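Side-chain contact in hookworm platelet inhibitor 1 (Ancylostoma caninum, PDB 4TPV), which inhibits the aggregation of platelets and their adhesion to fibrinogen and collagen, possibly by binding the platelet integrins: residues A[53-58]-A[134-139]. Sequence-based numbering, arbitrary orientation.
Sequences YKSAEK and VCQYGP
A56 meets V134 methyl to methyl: its CB sits 3.7 Å from CG2 of V134, and the same CG2 comes within 3.9 Å of the A56 CA. The V134 torsion decides which branch does the touching. With CG1 anti to the backbone N (chi1 171°), CG2 lies beside that N and is turned to the helix. The backbones come close here, 6.0 Å between the CA atoms of A56 and V134.

Two residues further along the strand, Q136 brings its amide to S55. The contact is made by NE2, 3.8 Å from S55 CB and 4.1 Å from S55 OG. The amide nitrogen lies against the serine methylene; the hydroxyl has its hydrogen bond with E68 OE2. A bend in the glutamine chain at chi2 (-92°) carries the amide to this position, and the Q136 side chain also touches K51 and A52 of helix 46-56.

V134 and Q136 share one face of strand 130-138, and the last turn or so of helix 46-56 packs against it, as expected of a helix layered on the central sheet in the CAP fold. C135 and Y137 point to the other face, where C135 forms a disulfide with C122 and the Y137 hydroxyl is hydrogen-bonded to H23 NE2. Strand 130-138 runs antiparallel to both its neighbours, 119-127 and 68-73; V125 of the first also touches A56, and V70 of the second packs on V134.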
ATOM      1  N   TYR A  53     -13.545  -4.189   0.093  1.00  9.29           N
ATOM      2  CA  TYR A  53     -14.933  -3.911   0.473  1.00 10.48           C
ATOM      3  C   TYR A  53     -15.542  -5.087   1.232  1.00 12.38           C
ATOM      4  O   TYR A  53     -16.198  -4.898   2.254  1.00 12.57           O
ATOM      5  CB  TYR A  53     -15.801  -3.537  -0.757  1.00 10.07           C
ATOM      6  CG  TYR A  53     -15.819  -2.051  -0.947  1.00 10.02           C
ATOM      7  CD1 TYR A  53     -16.653  -1.246  -0.175  1.00 11.71           C
ATOM      8  CD2 TYR A  53     -14.937  -1.435  -1.814  1.00  9.92           C
ATOM      9  CE1 TYR A  53     -16.635   0.133  -0.289  1.00 10.22           C
ATOM     10  CE2 TYR A  53     -14.899  -0.048  -1.932  1.00 10.35           C
ATOM     11  CZ  TYR A  53     -15.761   0.733  -1.168  1.00  9.94           C
ATOM     12  OH  TYR A  53     -15.743   2.099  -1.273  1.00 11.98           O
ATOM     13  N   LYS A  54     -15.323  -6.297   0.744  1.00 12.51           N
ATOM     14  CA  LYS A  54     -15.905  -7.457   1.383  1.00 13.19           C
ATOM     15  C   LYS A  54     -15.401  -7.569   2.821  1.00 13.43           C
ATOM     16  O   LYS A  54     -16.146  -7.975   3.719  1.00 15.04           O
ATOM     17  CB  LYS A  54     -15.593  -8.722   0.577  1.00 15.68           C
ATOM     18  CG  LYS A  54     -16.468  -8.865  -0.687  1.00 15.02           C
ATOM     19  CD  LYS A  54     -17.934  -9.112  -0.331  1.00 15.57           C
ATOM     20  CE  LYS A  54     -18.843  -9.309  -1.567  1.00 19.03           C
ATOM     21  NZ  LYS A  54     -19.182  -8.060  -2.316  1.00 16.55           N
ATOM     22  N   SER A  55     -14.152  -7.168   3.040  1.00 10.13           N
ATOM     23  CA  SER A  55     -13.562  -7.218   4.377  1.00  9.49           C
ATOM     24  C   SER A  55     -14.005  -6.029   5.227  1.00  9.57           C
ATOM     25  O   SER A  55     -14.350  -6.182   6.408  1.00 11.85           O
ATOM     26  CB  SER A  55     -12.036  -7.249   4.299  1.00 16.97           C
ATOM     27  OG  SER A  55     -11.500  -7.249   5.609  1.00 21.19           O
ATOM     28  N   ALA A  56     -13.997  -4.840   4.627  1.00 12.68           N
ATOM     29  CA  ALA A  56     -14.404  -3.623   5.337  1.00 10.84           C
ATOM     30  C   ALA A  56     -15.809  -3.718   5.907  1.00 12.25           C
ATOM     31  O   ALA A  56     -16.068  -3.226   6.990  1.00 12.58           O
ATOM     32  CB  ALA A  56     -14.316  -2.413   4.417  1.00 11.95           C
ATOM     33  N   GLU A  57     -16.725  -4.353   5.184  1.00 10.99           N
ATOM     34  CA  GLU A  57     -18.114  -4.357   5.615  1.00 10.95           C
ATOM     35  C   GLU A  57     -18.329  -5.193   6.869  1.00 11.18           C
ATOM     36  O   GLU A  57     -19.402  -5.123   7.472  1.00 13.35           O
ATOM     37  CB  GLU A  57     -19.020  -4.866   4.492  1.00 15.14           C
ATOM     38  CG  GLU A  57     -19.078  -3.947   3.299  1.00 23.30           C
ATOM     39  CD  GLU A  57     -19.671  -4.624   2.078  1.00 37.04           C
ATOM     40  OE1 GLU A  57     -20.062  -5.813   2.184  1.00 44.21           O
ATOM     41  OE2 GLU A  57     -19.740  -3.964   1.016  1.00 41.31           O
ATOM     42  N   LYS A  58     -17.322  -5.980   7.256  1.00 10.87           N
ATOM     43  CA  LYS A  58     -17.399  -6.725   8.507  1.00 11.10           C
ATOM     44  C   LYS A  58     -17.216  -5.783   9.691  1.00 14.00           C
ATOM     45  O   LYS A  58     -17.550  -6.125  10.818  1.00 13.01           O
ATOM     46  CB  LYS A  58     -16.353  -7.843   8.538  1.00 14.14           C
ATOM     47  CG  LYS A  58     -16.529  -8.884   7.428  1.00 16.83           C
ATOM     48  CD  LYS A  58     -15.500  -9.983   7.622  1.00 19.43           C
ATOM     49  CE  LYS A  58     -15.367 -10.901   6.435  1.00 21.10           C
ATOM     50  NZ  LYS A  58     -14.053 -11.626   6.556  1.00 18.66           N
ATOM     51  N   VAL A 134     -10.097   0.658   4.481  1.00  9.45           N
ATOM     52  CA  VAL A 134      -9.352  -0.606   4.375  1.00  8.22           C
ATOM     53  C   VAL A 134      -8.647  -0.656   3.039  1.00 10.63           C
ATOM     54  O   VAL A 134      -9.261  -0.386   2.003  1.00 10.79           O
ATOM     55  CB  VAL A 134     -10.290  -1.840   4.495  1.00  8.22           C
ATOM     56  CG1 VAL A 134      -9.540  -3.111   4.164  1.00  8.11           C
ATOM     57  CG2 VAL A 134     -10.937  -1.899   5.876  1.00 13.13           C
ATOM     58  N   CYS A 135      -7.363  -0.991   3.055  1.00  8.17           N
ATOM     59  CA  CYS A 135      -6.647  -1.252   1.824  1.00  8.25           C
ATOM     60  C   CYS A 135      -6.095  -2.671   1.860  1.00 10.37           C
ATOM     61  O   CYS A 135      -5.636  -3.150   2.897  1.00  9.93           O
ATOM     62  CB  CYS A 135      -5.515  -0.249   1.610  1.00  7.19           C
ATOM     63  SG  CYS A 135      -6.026   1.452   1.216  1.00 10.04           S
ATOM     64  N   GLN A 136      -6.179  -3.331   0.714  1.00  8.21           N
ATOM     65  CA  GLN A 136      -5.673  -4.675   0.528  1.00  7.53           C
ATOM     66  C   GLN A 136      -4.524  -4.607  -0.462  1.00  7.63           C
ATOM     67  O   GLN A 136      -4.573  -3.853  -1.448  1.00  8.21           O
ATOM     68  CB  GLN A 136      -6.791  -5.613   0.019  1.00 10.73           C
ATOM     69  CG  GLN A 136      -7.892  -5.855   1.043  1.00 12.84           C
ATOM     70  CD  GLN A 136      -7.631  -7.071   1.900  1.00 19.18           C
ATOM     71  OE1 GLN A 136      -6.622  -7.763   1.729  1.00 21.04           O
ATOM     72  NE2 GLN A 136      -8.541  -7.345   2.836  1.00 16.11           N
ATOM     73  N   TYR A 137      -3.475  -5.376  -0.189  1.00  7.37           N
ATOM     74  CA  TYR A 137      -2.271  -5.339  -1.001  1.00 11.29           C
ATOM     75  C   TYR A 137      -1.957  -6.691  -1.624  1.00  8.65           C
ATOM     76  O   TYR A 137      -2.456  -7.745  -1.184  1.00  9.46           O
ATOM     77  CB  TYR A 137      -1.088  -4.860  -0.145  1.00  9.35           C
ATOM     78  CG  TYR A 137      -1.353  -3.517   0.504  1.00  8.25           C
ATOM     79  CD1 TYR A 137      -1.121  -2.335  -0.180  1.00 11.34           C
ATOM     80  CD2 TYR A 137      -1.898  -3.437   1.788  1.00  7.03           C
ATOM     81  CE1 TYR A 137      -1.395  -1.081   0.415  1.00 13.04           C
ATOM     82  CE2 TYR A 137      -2.170  -2.201   2.382  1.00  9.35           C
ATOM     83  CZ  TYR A 137      -1.901  -1.027   1.695  1.00  8.85           C
ATOM     84  OH  TYR A 137      -2.163   0.190   2.296  1.00  9.30           O
ATOM     85  N   GLY A 138      -1.120  -6.664  -2.657  1.00  8.17           N
ATOM     86  CA  GLY A 138      -0.669  -7.894  -3.296  1.00  9.98           C
ATOM     87  C   GLY A 138       0.652  -7.710  -4.022  1.00 11.12           C
ATOM     88  O   GLY A 138       1.077  -6.585  -4.271  1.00 11.06           O
ATOM     89  N   PRO A 139       1.338  -8.822  -4.329  1.00 10.64           N
ATOM     90  CA  PRO A 139       0.914 -10.174  -3.947  1.00  9.17           C
ATOM     91  C   PRO A 139       1.187 -10.478  -2.486  1.00 11.71           C
ATOM     92  O   PRO A 139       1.845  -9.709  -1.782  1.00 14.24           O
ATOM     93  CB  PRO A 139       1.763 -11.089  -4.853  1.00 14.23           C
ATOM     94  CG  PRO A 139       2.765 -10.199  -5.543  1.00 23.15           C
ATOM     95  CD  PRO A 139       2.654  -8.815  -4.981  1.00 15.53           C
TER